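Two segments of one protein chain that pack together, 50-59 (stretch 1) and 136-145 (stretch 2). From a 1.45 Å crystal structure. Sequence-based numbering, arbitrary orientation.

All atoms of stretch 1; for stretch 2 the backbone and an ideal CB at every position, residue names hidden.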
# COMPACT_ATOMS: atom_id res chain seq x y z
N LYS A 50 1.93 3.59 14.52
CA LYS A 50 1.95 4.81 13.69
C LYS A 50 1.00 4.70 12.48
O LYS A 50 0.32 5.66 12.07
CB LYS A 50 3.36 5.09 13.17
CG LYS A 50 4.40 5.43 14.24
CD LYS A 50 5.85 5.47 13.70
CE LYS A 50 6.79 6.14 14.70
NZ LYS A 50 8.22 6.08 14.30
N ARG A 51 0.96 3.52 11.89
CA ARG A 51 0.28 3.30 10.62
C ARG A 51 -0.20 1.85 10.64
O ARG A 51 0.61 0.94 10.72
CB ARG A 51 1.28 3.54 9.49
CG ARG A 51 0.84 3.24 8.13
CD ARG A 51 1.91 3.87 7.23
NE ARG A 51 1.99 3.25 5.94
CZ ARG A 51 2.76 3.76 4.97
NH1 ARG A 51 3.44 4.87 5.18
NH2 ARG A 51 2.82 3.16 3.83
N PRO A 52 -1.52 1.62 10.62
CA PRO A 52 -1.99 0.25 10.84
C PRO A 52 -1.89 -0.67 9.63
O PRO A 52 -2.12 -1.87 9.75
CB PRO A 52 -3.46 0.41 11.19
CG PRO A 52 -3.84 1.74 10.54
CD PRO A 52 -2.62 2.61 10.66
N VAL A 53 -1.60 -0.11 8.46
CA VAL A 53 -1.61 -0.84 7.19
C VAL A 53 -0.36 -0.47 6.41
O VAL A 53 -0.14 0.73 6.12
CB VAL A 53 -2.87 -0.42 6.36
CG1 VAL A 53 -2.87 -1.05 4.99
CG2 VAL A 53 -4.18 -0.76 7.11
N TRP A 54 0.44 -1.46 6.02
CA TRP A 54 1.73 -1.23 5.37
C TRP A 54 2.01 -2.23 4.26
O TRP A 54 1.81 -3.45 4.45
CB TRP A 54 2.86 -1.49 6.37
CG TRP A 54 3.10 -0.50 7.47
CD1 TRP A 54 2.56 -0.52 8.72
CD2 TRP A 54 4.04 0.57 7.45
NE1 TRP A 54 3.10 0.52 9.49
CE2 TRP A 54 4.01 1.19 8.71
CE3 TRP A 54 4.90 1.08 6.47
CZ2 TRP A 54 4.81 2.29 9.02
CZ3 TRP A 54 5.67 2.18 6.79
CH2 TRP A 54 5.63 2.77 8.05
N THR A 55 2.61 -1.80 3.16
CA THR A 55 3.25 -2.77 2.28
C THR A 55 4.58 -3.25 2.89
O THR A 55 5.20 -2.57 3.74
CB THR A 55 3.59 -2.20 0.92
OG1 THR A 55 4.47 -1.09 1.13
CG2 THR A 55 2.31 -1.77 0.19
N ARG A 56 5.03 -4.44 2.46
CA ARG A 56 6.38 -4.90 2.77
C ARG A 56 7.45 -3.87 2.41
O ARG A 56 8.34 -3.56 3.21
CB ARG A 56 6.66 -6.22 2.04
CG ARG A 56 8.13 -6.63 2.05
CD ARG A 56 8.34 -7.89 1.18
NE ARG A 56 9.76 -8.17 1.00
CZ ARG A 56 10.48 -8.77 1.93
NH1 ARG A 56 9.88 -9.15 3.05
NH2 ARG A 56 11.78 -8.98 1.74
N ARG A 57 7.37 -3.30 1.21
CA ARG A 57 8.40 -2.35 0.78
C ARG A 57 8.45 -1.12 1.68
O ARG A 57 9.53 -0.69 2.10
CB ARG A 57 8.15 -1.93 -0.67
CG ARG A 57 9.25 -0.99 -1.21
CD ARG A 57 10.67 -1.52 -0.99
NE ARG A 57 10.86 -2.88 -1.51
CZ ARG A 57 11.96 -3.60 -1.31
NH1 ARG A 57 12.97 -3.11 -0.60
NH2 ARG A 57 12.05 -4.82 -1.82
N ALA A 58 7.30 -0.55 2.02
CA ALA A 58 7.29 0.61 2.90
C ALA A 58 7.88 0.29 4.27
O ALA A 58 8.69 1.05 4.80
CB ALA A 58 5.90 1.22 2.99
N LEU A 59 7.56 -0.88 4.83
CA LEU A 59 8.17 -1.29 6.10
C LEU A 59 9.69 -1.46 6.00
O LEU A 59 10.43 -0.99 6.87
CB LEU A 59 7.56 -2.60 6.60
CG LEU A 59 6.19 -2.43 7.24
CD1 LEU A 59 5.52 -3.77 7.40
CD2 LEU A 59 6.32 -1.69 8.57
N UNK A 136 11.54 0.58 -8.79
CA UNK A 136 11.35 -0.86 -8.80
C UNK A 136 10.06 -1.28 -8.10
O UNK A 136 9.58 -2.40 -8.28
CB UNK A 136 12.55 -1.55 -8.14
N UNK A 137 9.45 -0.39 -7.33
CA UNK A 137 8.23 -0.70 -6.61
C UNK A 137 7.04 -0.70 -7.55
O UNK A 137 6.96 0.14 -8.45
CB UNK A 137 8.01 0.30 -5.47
N UNK A 138 6.11 -1.63 -7.32
CA UNK A 138 4.91 -1.64 -8.16
C UNK A 138 3.63 -1.53 -7.36
O UNK A 138 2.55 -1.57 -7.93
CB UNK A 138 4.87 -2.92 -9.00
N UNK A 139 3.72 -1.42 -6.04
CA UNK A 139 2.54 -1.23 -5.20
C UNK A 139 2.77 0.00 -4.33
O UNK A 139 3.73 0.05 -3.57
CB UNK A 139 2.26 -2.47 -4.34
N UNK A 140 1.93 1.02 -4.50
CA UNK A 140 2.07 2.30 -3.79
C UNK A 140 0.86 2.52 -2.91
O UNK A 140 -0.28 2.41 -3.37
CB UNK A 140 2.24 3.46 -4.77
N UNK A 141 1.11 2.93 -1.68
CA UNK A 141 0.03 3.34 -0.80
C UNK A 141 -0.25 4.83 -0.92
O UNK A 141 0.66 5.63 -1.14
CB UNK A 141 0.36 2.98 0.65
N UNK A 142 -1.52 5.21 -0.78
CA UNK A 142 -1.91 6.60 -0.97
C UNK A 142 -1.11 7.60 -0.14
O UNK A 142 -0.70 8.65 -0.65
CB UNK A 142 -3.40 6.75 -0.64
N UNK A 143 -0.90 7.29 1.12
CA UNK A 143 -0.18 8.18 2.02
C UNK A 143 1.26 8.43 1.60
O UNK A 143 1.89 9.38 2.10
CB UNK A 143 -0.20 7.60 3.44
N UNK A 144 1.79 7.57 0.72
CA UNK A 144 3.16 7.68 0.24
C UNK A 144 3.22 8.36 -1.14
O UNK A 144 4.31 8.45 -1.72
CB UNK A 144 3.80 6.29 0.17
N UNK A 145 2.09 8.87 -1.63
CA UNK A 145 2.06 9.61 -2.89
C UNK A 145 2.30 11.08 -2.58
O UNK A 145 1.43 11.79 -2.03
CB UNK A 145 0.73 9.41 -3.63

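Position 136 lies beyond the reach of stretch 1, so this contact sets no rule. The residue is Thr136.

At 137 the CA-to-CB bond points sideways, and the ideal CB sits 4.6 Å from Arg57 CG. A medium side chain, polar or aliphatic, could lie along that aliphatic stem. The deposited residue is Asn137. Its end comes nearer than its CB direction suggests, with OD1 3.9 Å from Arg57 CB, while Asn137 ND2 donates to the backbone O of 139 (2.8 Å) and so braces its own backbone.

Position 138 finds nothing to touch, and many residues would do; it is Arg138.

Position 139 has extended backbone angles and a CB directed at stretch 1, 4.6 Å from Thr55 CG2. A methyl group invites a small or branched aliphatic, and Val139 answers, its CG1 4.0 Å from Thr55 CG2. A water donates to Val139 O (2.8 Å) and is also hydrogen-bonded to Thr55 OG1 (2.7 Å), the same oxygen that caps the helix by accepting from Ala58 N.

Position 140 turns its CB away, leaving the choice to other neighbours. It is Tyr140.

Position 141 is the most demanding. Its CB points toward stretch 1, 4.0 Å from Arg51 NH2, and farther on lie a carbonyl, Val53 O, and an amide, Thr55 N. An acid could pair with the arginine but could not donate to the carbonyl; a long side chain carrying both donor and acceptor suits better. Gln141 works like a strand's peptide group: NE2 donates to Val53 O (3.0 Å, essentially linear), and OE1 accepts from Thr55 N (3.0 Å) and Arg51 NH2 (2.7 Å). The two strands run roughly antiparallel but with axes 7.9 Å apart, and this amide spans the gap.

Position 142 is out of reach; Val142 occupies it.

At 143 the CB points toward stretch 1, 4.9 Å from Arg51 NH1. A small side chain, polar or polarizable, could cover the guanidinium. Cys143 places SG over one face, 3.5 Å from Arg51 CZ.

At 144 the CB again points toward stretch 1, 4.9 Å from Arg51 NH2, and the positive charge asks for an acid or at least an acceptor. Asp144 forms a two-pronged salt bridge: NH2 of Arg51 donates to OD2 (2.8 Å) and NH1 of Arg51 to OD1 (3.1 Å). OD2 and Gln141 OE1 both lie near the guanidinium plane, leaving its face to sulfur.

Position 145, again out of reach, is Ile145.

Stretch 2, residues 136-145: TNRVYQVCDI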
# COMPACT_ATOMS: atom_id res chain seq x y z
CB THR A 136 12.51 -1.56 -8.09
OG1 THR A 136 12.50 -1.21 -6.69
CG2 THR A 136 13.85 -1.17 -8.70
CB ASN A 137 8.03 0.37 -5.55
CG ASN A 137 6.94 0.04 -4.60
OD1 ASN A 137 6.72 -1.14 -4.26
ND2 ASN A 137 6.22 1.07 -4.17
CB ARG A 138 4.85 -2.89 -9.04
CG ARG A 138 5.98 -2.93 -10.10
CD ARG A 138 5.76 -1.90 -11.24
NE ARG A 138 6.82 -1.98 -12.25
CZ ARG A 138 7.95 -1.27 -12.21
NH1 ARG A 138 8.17 -0.42 -11.22
NH2 ARG A 138 8.86 -1.42 -13.17
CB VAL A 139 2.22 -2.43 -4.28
CG1 VAL A 139 0.95 -2.18 -3.50
CG2 VAL A 139 2.11 -3.71 -5.08
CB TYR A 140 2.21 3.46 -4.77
CG TYR A 140 3.49 3.41 -5.55
CD1 TYR A 140 3.56 2.73 -6.75
CD2 TYR A 140 4.62 4.02 -5.08
CE1 TYR A 140 4.73 2.67 -7.47
CE2 TYR A 140 5.80 3.96 -5.80
CZ TYR A 140 5.83 3.30 -6.99
OH TYR A 140 7.05 3.26 -7.70
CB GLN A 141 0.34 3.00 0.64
CG GLN A 141 0.24 1.49 0.90
CD GLN A 141 0.49 1.20 2.35
OE1 GLN A 141 1.64 0.97 2.75
NE2 GLN A 141 -0.53 1.22 3.17
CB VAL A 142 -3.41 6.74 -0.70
CG1 VAL A 142 -3.82 8.22 -0.55
CG2 VAL A 142 -4.21 6.02 -1.81
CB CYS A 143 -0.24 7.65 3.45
SG CYS A 143 0.41 5.96 3.67
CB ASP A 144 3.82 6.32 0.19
CG ASP A 144 3.86 5.62 1.53
OD1 ASP A 144 3.98 6.32 2.55
OD2 ASP A 144 3.80 4.38 1.53
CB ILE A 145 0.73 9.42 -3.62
CG1 ILE A 145 0.49 7.96 -3.92
CG2 ILE A 145 0.74 10.29 -4.90
CD1 ILE A 145 -0.87 7.73 -4.49
O HOH W 1 4.80 0.50 -1.03
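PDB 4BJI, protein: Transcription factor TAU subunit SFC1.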